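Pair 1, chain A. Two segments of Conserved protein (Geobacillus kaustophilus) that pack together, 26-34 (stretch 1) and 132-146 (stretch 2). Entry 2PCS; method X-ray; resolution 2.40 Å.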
# COMPACT_ATOMS: atom_id res chain seq x y z
N SER A 26 -4.39 7.82 -10.38
CA SER A 26 -3.36 8.86 -10.54
C SER A 26 -2.74 9.31 -9.22
O SER A 26 -1.55 9.62 -9.15
CB SER A 26 -3.88 10.09 -11.32
OG SER A 26 -5.30 10.18 -11.26
N ILE A 27 -3.54 9.35 -8.17
CA ILE A 27 -3.07 9.71 -6.86
C ILE A 27 -2.20 8.57 -6.24
O ILE A 27 -1.19 8.85 -5.55
CB ILE A 27 -4.30 10.07 -5.95
CG1 ILE A 27 -5.13 11.21 -6.57
CG2 ILE A 27 -3.90 10.33 -4.45
CD1 ILE A 27 -4.52 12.59 -6.39
N LEU A 28 -2.61 7.32 -6.47
CA LEU A 28 -1.88 6.19 -5.96
C LEU A 28 -0.49 6.12 -6.60
O LEU A 28 0.53 6.02 -5.90
CB LEU A 28 -2.64 4.89 -6.19
CG LEU A 28 -4.00 4.70 -5.51
CD1 LEU A 28 -4.90 3.64 -6.23
CD2 LEU A 28 -3.85 4.35 -4.06
N SER A 29 -0.43 6.18 -7.93
CA SER A 29 0.84 6.23 -8.65
C SER A 29 1.86 7.18 -8.04
O SER A 29 3.04 6.84 -7.93
CB SER A 29 0.66 6.63 -10.10
OG SER A 29 1.81 6.19 -10.81
N LYS A 30 1.36 8.34 -7.64
CA LYS A 30 2.10 9.38 -7.00
C LYS A 30 2.47 9.04 -5.58
O LYS A 30 3.54 9.42 -5.13
CB LYS A 30 1.27 10.67 -7.02
CG LYS A 30 1.56 11.59 -8.21
CD LYS A 30 0.34 12.46 -8.67
CE LYS A 30 0.84 13.48 -9.76
NZ LYS A 30 -0.25 14.17 -10.56
N CYS A 31 1.60 8.35 -4.85
CA CYS A 31 1.90 8.01 -3.42
C CYS A 31 2.65 6.69 -3.16
O CYS A 31 3.12 6.47 -2.04
CB CYS A 31 0.63 8.08 -2.57
SG CYS A 31 -0.28 9.65 -2.72
N ILE A 32 2.73 5.81 -4.15
CA ILE A 32 3.46 4.52 -3.98
C ILE A 32 4.89 4.84 -4.27
O ILE A 32 5.19 5.39 -5.32
CB ILE A 32 3.01 3.44 -4.98
CG1 ILE A 32 1.60 2.95 -4.65
CG2 ILE A 32 3.99 2.27 -5.03
CD1 ILE A 32 0.94 2.24 -5.83
N MET A 33 5.79 4.49 -3.39
CA MET A 33 7.18 4.84 -3.68
C MET A 33 7.79 4.02 -4.81
O MET A 33 7.65 2.80 -4.86
CB MET A 33 8.03 4.71 -2.44
CG MET A 33 8.99 5.91 -2.26
SD MET A 33 10.43 5.24 -1.50
CE MET A 33 9.89 4.96 0.18
N GLY A 34 8.46 4.71 -5.72
CA GLY A 34 9.12 4.02 -6.81
C GLY A 34 8.22 3.83 -8.00
O GLY A 34 8.69 3.43 -9.08
N LYS A 132 7.07 -1.30 6.93
CA LYS A 132 6.59 -0.17 7.69
C LYS A 132 7.00 1.11 7.03
O LYS A 132 6.20 2.06 6.96
CB LYS A 132 7.09 -0.17 9.14
CG LYS A 132 6.40 0.91 9.98
CD LYS A 132 7.00 0.99 11.38
CE LYS A 132 6.75 2.36 12.09
NZ LYS A 132 7.04 2.21 13.58
N LEU A 133 8.22 1.15 6.50
CA LEU A 133 8.61 2.38 5.81
C LEU A 133 7.79 2.64 4.55
O LEU A 133 7.42 3.79 4.27
CB LEU A 133 10.14 2.46 5.59
CG LEU A 133 10.87 2.98 4.31
CD1 LEU A 133 10.30 4.19 3.55
CD2 LEU A 133 12.31 3.31 4.66
N LEU A 134 7.51 1.61 3.77
CA LEU A 134 6.70 1.79 2.53
C LEU A 134 5.26 2.22 2.88
O LEU A 134 4.75 3.23 2.36
CB LEU A 134 6.71 0.48 1.68
CG LEU A 134 8.11 0.23 1.06
CD1 LEU A 134 8.21 -1.13 0.44
CD2 LEU A 134 8.53 1.33 0.03
N ILE A 135 4.64 1.49 3.80
CA ILE A 135 3.30 1.85 4.32
C ILE A 135 3.26 3.27 4.88
O ILE A 135 2.38 4.05 4.47
CB ILE A 135 2.79 0.81 5.35
CG1 ILE A 135 2.60 -0.56 4.65
CG2 ILE A 135 1.50 1.30 6.03
CD1 ILE A 135 2.81 -1.74 5.55
N SER A 136 4.19 3.64 5.79
CA SER A 136 4.21 5.03 6.34
C SER A 136 4.36 6.12 5.28
O SER A 136 3.65 7.14 5.32
CB SER A 136 5.31 5.24 7.37
OG SER A 136 5.30 4.19 8.30
N ASP A 137 5.28 5.90 4.34
CA ASP A 137 5.49 6.84 3.27
C ASP A 137 4.28 6.99 2.34
O ASP A 137 3.97 8.09 1.82
CB ASP A 137 6.71 6.43 2.45
CG ASP A 137 7.04 7.50 1.41
OD1 ASP A 137 7.47 8.61 1.83
OD2 ASP A 137 6.79 7.27 0.20
N PHE A 138 3.59 5.87 2.11
CA PHE A 138 2.33 5.93 1.35
C PHE A 138 1.26 6.72 2.12
O PHE A 138 0.59 7.59 1.58
CB PHE A 138 1.84 4.52 1.06
CG PHE A 138 0.48 4.47 0.42
CD1 PHE A 138 0.32 4.71 -0.96
CD2 PHE A 138 -0.64 4.19 1.18
CE1 PHE A 138 -0.93 4.66 -1.55
CE2 PHE A 138 -1.90 4.13 0.58
CZ PHE A 138 -2.05 4.33 -0.77
N PHE A 139 1.08 6.40 3.39
CA PHE A 139 0.05 7.09 4.15
C PHE A 139 0.39 8.58 4.34
O PHE A 139 -0.51 9.42 4.41
CB PHE A 139 -0.25 6.35 5.46
CG PHE A 139 -1.06 5.12 5.26
CD1 PHE A 139 -0.74 3.94 5.91
CD2 PHE A 139 -2.14 5.13 4.40
CE1 PHE A 139 -1.49 2.78 5.70
CE2 PHE A 139 -2.90 3.97 4.18
CZ PHE A 139 -2.55 2.79 4.83
N LYS A 140 1.70 8.88 4.33
CA LYS A 140 2.21 10.25 4.42
C LYS A 140 1.82 11.02 3.19
O LYS A 140 1.39 12.16 3.28
CB LYS A 140 3.74 10.25 4.57
CG LYS A 140 4.38 11.65 4.58
CD LYS A 140 5.87 11.66 4.25
CE LYS A 140 6.37 13.14 4.06
NZ LYS A 140 7.90 13.22 3.95
N LYS A 141 1.98 10.43 2.00
CA LYS A 141 1.69 11.20 0.80
C LYS A 141 0.19 11.30 0.57
O LYS A 141 -0.29 12.29 -0.01
CB LYS A 141 2.41 10.66 -0.44
CG LYS A 141 3.95 10.85 -0.44
CD LYS A 141 4.63 9.64 -1.07
CE LYS A 141 5.90 9.93 -1.89
NZ LYS A 141 6.28 8.69 -2.72
N ILE A 142 -0.55 10.28 1.01
CA ILE A 142 -2.00 10.30 0.92
C ILE A 142 -2.51 11.43 1.81
O ILE A 142 -3.42 12.15 1.43
CB ILE A 142 -2.67 8.97 1.39
CG1 ILE A 142 -2.51 7.86 0.37
CG2 ILE A 142 -4.16 9.15 1.61
CD1 ILE A 142 -3.11 8.18 -0.92
N GLN A 143 -1.94 11.56 2.99
CA GLN A 143 -2.36 12.60 3.91
C GLN A 143 -2.15 13.98 3.26
O GLN A 143 -3.02 14.87 3.39
CB GLN A 143 -1.71 12.47 5.29
CG GLN A 143 -2.18 13.48 6.37
CD GLN A 143 -3.72 13.63 6.53
OE1 GLN A 143 -4.30 13.10 7.48
NE2 GLN A 143 -4.37 14.38 5.62
N LYS A 144 -1.07 14.12 2.50
CA LYS A 144 -0.80 15.34 1.80
C LYS A 144 -1.81 15.60 0.71
O LYS A 144 -2.28 16.72 0.56
CB LYS A 144 0.61 15.35 1.21
CG LYS A 144 0.69 16.19 -0.06
CD LYS A 144 2.05 16.18 -0.72
CE LYS A 144 2.26 17.42 -1.62
NZ LYS A 144 3.70 17.50 -2.05
N GLU A 145 -2.15 14.59 -0.08
CA GLU A 145 -3.04 14.85 -1.22
C GLU A 145 -4.45 15.10 -0.77
O GLU A 145 -5.18 15.85 -1.41
CB GLU A 145 -2.99 13.72 -2.25
CG GLU A 145 -1.63 13.58 -2.96
CD GLU A 145 -1.33 14.69 -3.96
OE1 GLU A 145 -2.23 15.44 -4.38
OE2 GLU A 145 -0.15 14.79 -4.36
N ILE A 146 -4.83 14.47 0.35
CA ILE A 146 -6.09 14.78 1.05
C ILE A 146 -6.07 16.24 1.46
O ILE A 146 -6.98 16.98 1.11
CB ILE A 146 -6.30 13.90 2.30
CG1 ILE A 146 -6.64 12.45 1.92
CG2 ILE A 146 -7.40 14.47 3.19
CD1 ILE A 146 -6.53 11.48 3.09

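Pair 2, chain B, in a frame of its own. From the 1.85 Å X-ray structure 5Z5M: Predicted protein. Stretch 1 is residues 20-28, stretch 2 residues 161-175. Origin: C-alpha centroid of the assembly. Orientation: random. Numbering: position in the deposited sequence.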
# COMPACT_ATOMS: atom_id res chain seq x y z
N SER B 20 -24.96 13.48 38.40
CA SER B 20 -26.12 12.62 38.26
C SER B 20 -26.30 12.18 36.81
O SER B 20 -26.63 11.03 36.52
CB SER B 20 -27.38 13.34 38.76
OG SER B 20 -28.54 12.58 38.49
N PHE B 21 -26.05 13.11 35.89
CA PHE B 21 -26.20 12.83 34.47
C PHE B 21 -25.19 11.78 34.01
O PHE B 21 -25.52 10.89 33.23
CB PHE B 21 -26.05 14.12 33.65
CG PHE B 21 -26.35 13.96 32.19
CD1 PHE B 21 -27.65 14.04 31.73
CD2 PHE B 21 -25.33 13.74 31.28
CE1 PHE B 21 -27.93 13.90 30.38
CE2 PHE B 21 -25.60 13.60 29.94
CZ PHE B 21 -26.90 13.68 29.48
N LEU B 22 -23.96 11.87 34.51
CA LEU B 22 -22.86 11.04 34.03
C LEU B 22 -22.50 9.88 34.96
O LEU B 22 -21.52 9.18 34.73
CB LEU B 22 -21.62 11.90 33.81
CG LEU B 22 -21.75 13.05 32.81
CD1 LEU B 22 -20.52 13.95 32.89
CD2 LEU B 22 -21.92 12.50 31.40
N GLY B 23 -23.29 9.68 36.00
CA GLY B 23 -22.95 8.70 37.03
C GLY B 23 -22.97 7.24 36.59
O GLY B 23 -22.41 6.38 37.28
N GLY B 24 -23.60 6.96 35.46
CA GLY B 24 -23.75 5.59 34.98
C GLY B 24 -22.96 5.30 33.71
O GLY B 24 -23.04 4.19 33.17
N ILE B 25 -22.20 6.28 33.25
CA ILE B 25 -21.34 6.12 32.08
C ILE B 25 -20.42 4.90 32.25
O ILE B 25 -20.32 4.06 31.36
CB ILE B 25 -20.48 7.38 31.83
CG1 ILE B 25 -21.37 8.57 31.43
CG2 ILE B 25 -19.44 7.11 30.76
CD1 ILE B 25 -22.45 8.23 30.41
N TYR B 26 -19.77 4.83 33.41
CA TYR B 26 -19.08 3.62 33.82
C TYR B 26 -19.94 2.91 34.85
O TYR B 26 -20.44 3.52 35.80
CB TYR B 26 -17.68 3.94 34.37
CG TYR B 26 -16.70 4.44 33.31
CD1 TYR B 26 -16.60 5.79 33.02
CD2 TYR B 26 -15.89 3.55 32.62
CE1 TYR B 26 -15.70 6.25 32.07
CE2 TYR B 26 -14.99 4.00 31.66
CZ TYR B 26 -14.91 5.35 31.39
OH TYR B 26 -14.02 5.80 30.43
N GLU B 27 -20.13 1.61 34.64
CA GLU B 27 -21.07 0.80 35.41
C GLU B 27 -20.78 0.79 36.90
O GLU B 27 -19.68 0.42 37.33
CB GLU B 27 -21.07 -0.64 34.89
CG GLU B 27 -22.31 -1.43 35.24
CD GLU B 27 -23.48 -1.12 34.33
OE1 GLU B 27 -23.30 -0.33 33.38
OE2 GLU B 27 -24.58 -1.67 34.56
N HIS B 28 -21.78 1.19 37.69
CA HIS B 28 -21.69 1.21 39.15
C HIS B 28 -20.44 1.94 39.61
O HIS B 28 -19.79 1.54 40.58
CB HIS B 28 -21.69 -0.21 39.71
CG HIS B 28 -22.89 -1.01 39.31
ND1 HIS B 28 -23.94 -0.48 38.59
CD2 HIS B 28 -23.21 -2.31 39.53
CE1 HIS B 28 -24.85 -1.42 38.38
NE2 HIS B 28 -24.43 -2.54 38.94
N GLN B 161 -12.32 -2.22 26.25
CA GLN B 161 -13.73 -2.44 25.96
C GLN B 161 -14.65 -1.57 26.83
O GLN B 161 -15.64 -1.04 26.33
CB GLN B 161 -14.10 -3.92 26.13
CG GLN B 161 -13.32 -4.89 25.22
CD GLN B 161 -13.55 -4.67 23.73
OE1 GLN B 161 -14.68 -4.48 23.28
NE2 GLN B 161 -12.47 -4.69 22.96
N VAL B 162 -14.34 -1.40 28.12
CA VAL B 162 -15.24 -0.60 28.96
C VAL B 162 -15.19 0.88 28.56
O VAL B 162 -16.20 1.57 28.65
CB VAL B 162 -14.95 -0.74 30.48
CG1 VAL B 162 -15.05 -2.20 30.91
CG2 VAL B 162 -13.61 -0.15 30.85
N HIS B 163 -14.03 1.36 28.11
CA HIS B 163 -13.94 2.74 27.65
C HIS B 163 -14.75 2.92 26.38
O HIS B 163 -15.33 3.97 26.15
CB HIS B 163 -12.48 3.16 27.39
CG HIS B 163 -11.66 3.28 28.64
ND1 HIS B 163 -12.10 3.98 29.74
CD2 HIS B 163 -10.43 2.82 28.94
CE1 HIS B 163 -11.17 3.93 30.68
NE2 HIS B 163 -10.14 3.23 30.22
N LYS B 164 -14.77 1.88 25.54
CA LYS B 164 -15.53 1.94 24.30
C LYS B 164 -17.02 1.98 24.61
O LYS B 164 -17.78 2.64 23.93
CB LYS B 164 -15.20 0.75 23.40
CG LYS B 164 -13.84 0.83 22.73
CD LYS B 164 -13.37 -0.55 22.27
CE LYS B 164 -14.23 -1.09 21.14
NZ LYS B 164 -13.68 -2.35 20.58
N ILE B 165 -17.42 1.25 25.65
CA ILE B 165 -18.82 1.23 26.08
C ILE B 165 -19.20 2.58 26.69
O ILE B 165 -20.31 3.08 26.46
CB ILE B 165 -19.06 0.09 27.08
CG1 ILE B 165 -19.00 -1.25 26.35
CG2 ILE B 165 -20.41 0.25 27.77
CD1 ILE B 165 -18.86 -2.45 27.25
N ALA B 166 -18.28 3.19 27.42
CA ALA B 166 -18.50 4.50 28.01
C ALA B 166 -18.75 5.53 26.91
O ALA B 166 -19.65 6.36 27.02
CB ALA B 166 -17.32 4.91 28.86
N TRP B 167 -17.96 5.44 25.84
CA TRP B 167 -18.09 6.32 24.69
C TRP B 167 -19.45 6.16 24.03
O TRP B 167 -20.10 7.14 23.68
CB TRP B 167 -16.96 6.04 23.70
CG TRP B 167 -17.00 6.84 22.43
CD1 TRP B 167 -17.11 6.35 21.17
CD2 TRP B 167 -16.91 8.26 22.30
NE1 TRP B 167 -17.10 7.37 20.25
CE2 TRP B 167 -16.97 8.56 20.92
CE3 TRP B 167 -16.79 9.32 23.21
CZ2 TRP B 167 -16.92 9.87 20.44
CZ3 TRP B 167 -16.72 10.62 22.72
CH2 TRP B 167 -16.80 10.88 21.35
N MET B 168 -19.90 4.90 23.90
CA MET B 168 -21.21 4.63 23.31
C MET B 168 -22.34 5.21 24.15
O MET B 168 -23.32 5.72 23.62
CB MET B 168 -21.42 3.12 23.14
CG MET B 168 -20.52 2.49 22.10
SD MET B 168 -20.77 0.71 21.98
CE MET B 168 -19.46 0.27 20.83
N ARG B 169 -22.20 5.15 25.47
CA ARG B 169 -23.24 5.68 26.35
C ARG B 169 -23.28 7.20 26.33
O ARG B 169 -24.36 7.80 26.35
CB ARG B 169 -23.03 5.17 27.77
CG ARG B 169 -23.35 3.70 27.94
CD ARG B 169 -22.92 3.21 29.31
NE ARG B 169 -23.30 1.82 29.53
CZ ARG B 169 -22.84 1.07 30.52
NH1 ARG B 169 -21.97 1.58 31.39
NH2 ARG B 169 -23.24 -0.18 30.65
N LEU B 170 -22.11 7.83 26.29
CA LEU B 170 -22.01 9.28 26.20
C LEU B 170 -22.67 9.79 24.92
O LEU B 170 -23.38 10.80 24.93
CB LEU B 170 -20.54 9.74 26.24
CG LEU B 170 -19.85 9.78 27.60
CD1 LEU B 170 -18.34 9.96 27.42
CD2 LEU B 170 -20.42 10.92 28.46
N LEU B 171 -22.43 9.08 23.81
CA LEU B 171 -22.99 9.47 22.52
C LEU B 171 -24.52 9.40 22.50
O LEU B 171 -25.18 10.19 21.83
CB LEU B 171 -22.42 8.58 21.40
CG LEU B 171 -21.02 8.91 20.90
CD1 LEU B 171 -20.57 7.87 19.88
CD2 LEU B 171 -20.97 10.29 20.28
N SER B 172 -25.08 8.44 23.25
CA SER B 172 -26.52 8.24 23.23
C SER B 172 -27.25 9.20 24.17
O SER B 172 -28.43 9.49 23.98
CB SER B 172 -26.87 6.79 23.60
OG SER B 172 -26.57 6.52 24.96
N LYS B 173 -26.53 9.73 25.16
CA LYS B 173 -27.13 10.65 26.12
C LYS B 173 -26.94 12.11 25.74
O LYS B 173 -27.69 12.98 26.20
CB LYS B 173 -26.55 10.41 27.51
CG LYS B 173 -26.94 9.09 28.14
CD LYS B 173 -26.22 8.89 29.46
CE LYS B 173 -26.42 10.08 30.37
NZ LYS B 173 -27.85 10.40 30.60
N ILE B 174 -25.95 12.38 24.90
CA ILE B 174 -25.60 13.76 24.57
C ILE B 174 -25.97 14.12 23.13
O ILE B 174 -25.74 13.34 22.20
CB ILE B 174 -24.08 14.00 24.79
CG1 ILE B 174 -23.80 14.12 26.29
CG2 ILE B 174 -23.61 15.25 24.05
CD1 ILE B 174 -22.32 14.21 26.64
N ASP B 175 -26.56 15.30 22.95
CA ASP B 175 -26.92 15.81 21.63
C ASP B 175 -25.67 16.32 20.92
O ASP B 175 -25.11 17.35 21.28
CB ASP B 175 -27.97 16.92 21.76
CG ASP B 175 -28.30 17.59 20.44
OD1 ASP B 175 -27.97 17.04 19.37
OD2 ASP B 175 -28.92 18.67 20.47
O HOH W 1 -18.42 1.67 30.54
O HOH W 2 -19.30 0.28 32.45

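In both pairs the C-terminal part of a helix gives way to a short extended segment, in pair 2 by way of a type I beta turn from B:Leu22 to B:Ile25, and packs against one long helix, and the N, CA and C atoms of 14 central residues superpose with an RMSD of 1.0 Å. In pair 1 the helix axes approach to 9.4 Å at 133° between their N-to-C directions. The closest CA-CA approach falls at matched positions: the CA atoms of A:Cys31 and A:Phe138 are 5.2 Å apart, as are those of B:Ile25 and B:Ala166. The long helices overlay most tightly around A:Ile142 and B:Leu170, and the buried areas are similar, 592 and 631 Å².

At the centre, A:Cys31 and B:Ile25 each have about 100 Å² of their surface covered by the long helix. A:Cys31 sits as a knob among A:Phe138, A:Lys141, A:Ile142 and A:Glu145, with SG 3.7 Å from A:Ile142 CD1. The longer B:Ile25 reaches the corresponding neighbours: CG2 lies 3.6 Å from B:Ala166 CB, and CD1 lies 3.9 Å from both B:Leu170 CD2 and B:Lys173 CD.

The aromatic ring changes sides between the pairs. In pair 1 it belongs to the long helix: A:Phe138 receives A:Leu28 at its edge, CD2 to CZ 3.8 Å, and its CD1 lies 3.7 Å from A:Cys31 CB. In pair 2 the matching residue is the small B:Ala166, and the ring comes from B:Tyr26, the counterpart of A:Ile32. B:Ala166 CB packs over one face of that ring, 3.5 Å from B:Tyr26 CZ, while B:Tyr26 OH hydrogen-bonds to B:His163 ND1 at 2.7 Å. B:Leu22, which matches A:Leu28, instead meets B:Leu170, CD2 to CD2 3.7 Å.

A basic residue occupies another matched site, A:Lys141 in pair 1 and B:Arg169 in pair 2, but its charge is used differently. A:Lys141 NZ forms a salt bridge within its own helix, 3.3 Å from A:Asp137 OD2, and no hydrogen bond crosses pair 1. B:Arg169 spans the interface: NH1 donates to B:Ile25 O at 3.0 Å, and NH2 makes a salt bridge with B:Glu27 OE1 at 2.7 Å, its hydrogen bond weak in geometry. At the position of B:Glu27, pair 1 has the apolar A:Met33, whose CE reaches A:Leu133 CD1 at 3.5 Å. A water adds a further link in pair 2, donating to B:Ile25 O at 3.2 Å and B:Val162 O at 2.9 Å.

Toward the far end, A:Glu145 packs through its aliphatic part, CB 4.1 Å from A:Ile27 CG2. Its counterpart B:Lys173 places NZ over the face of B:Phe21, 3.5 Å from CE1, in a cation-pi contact.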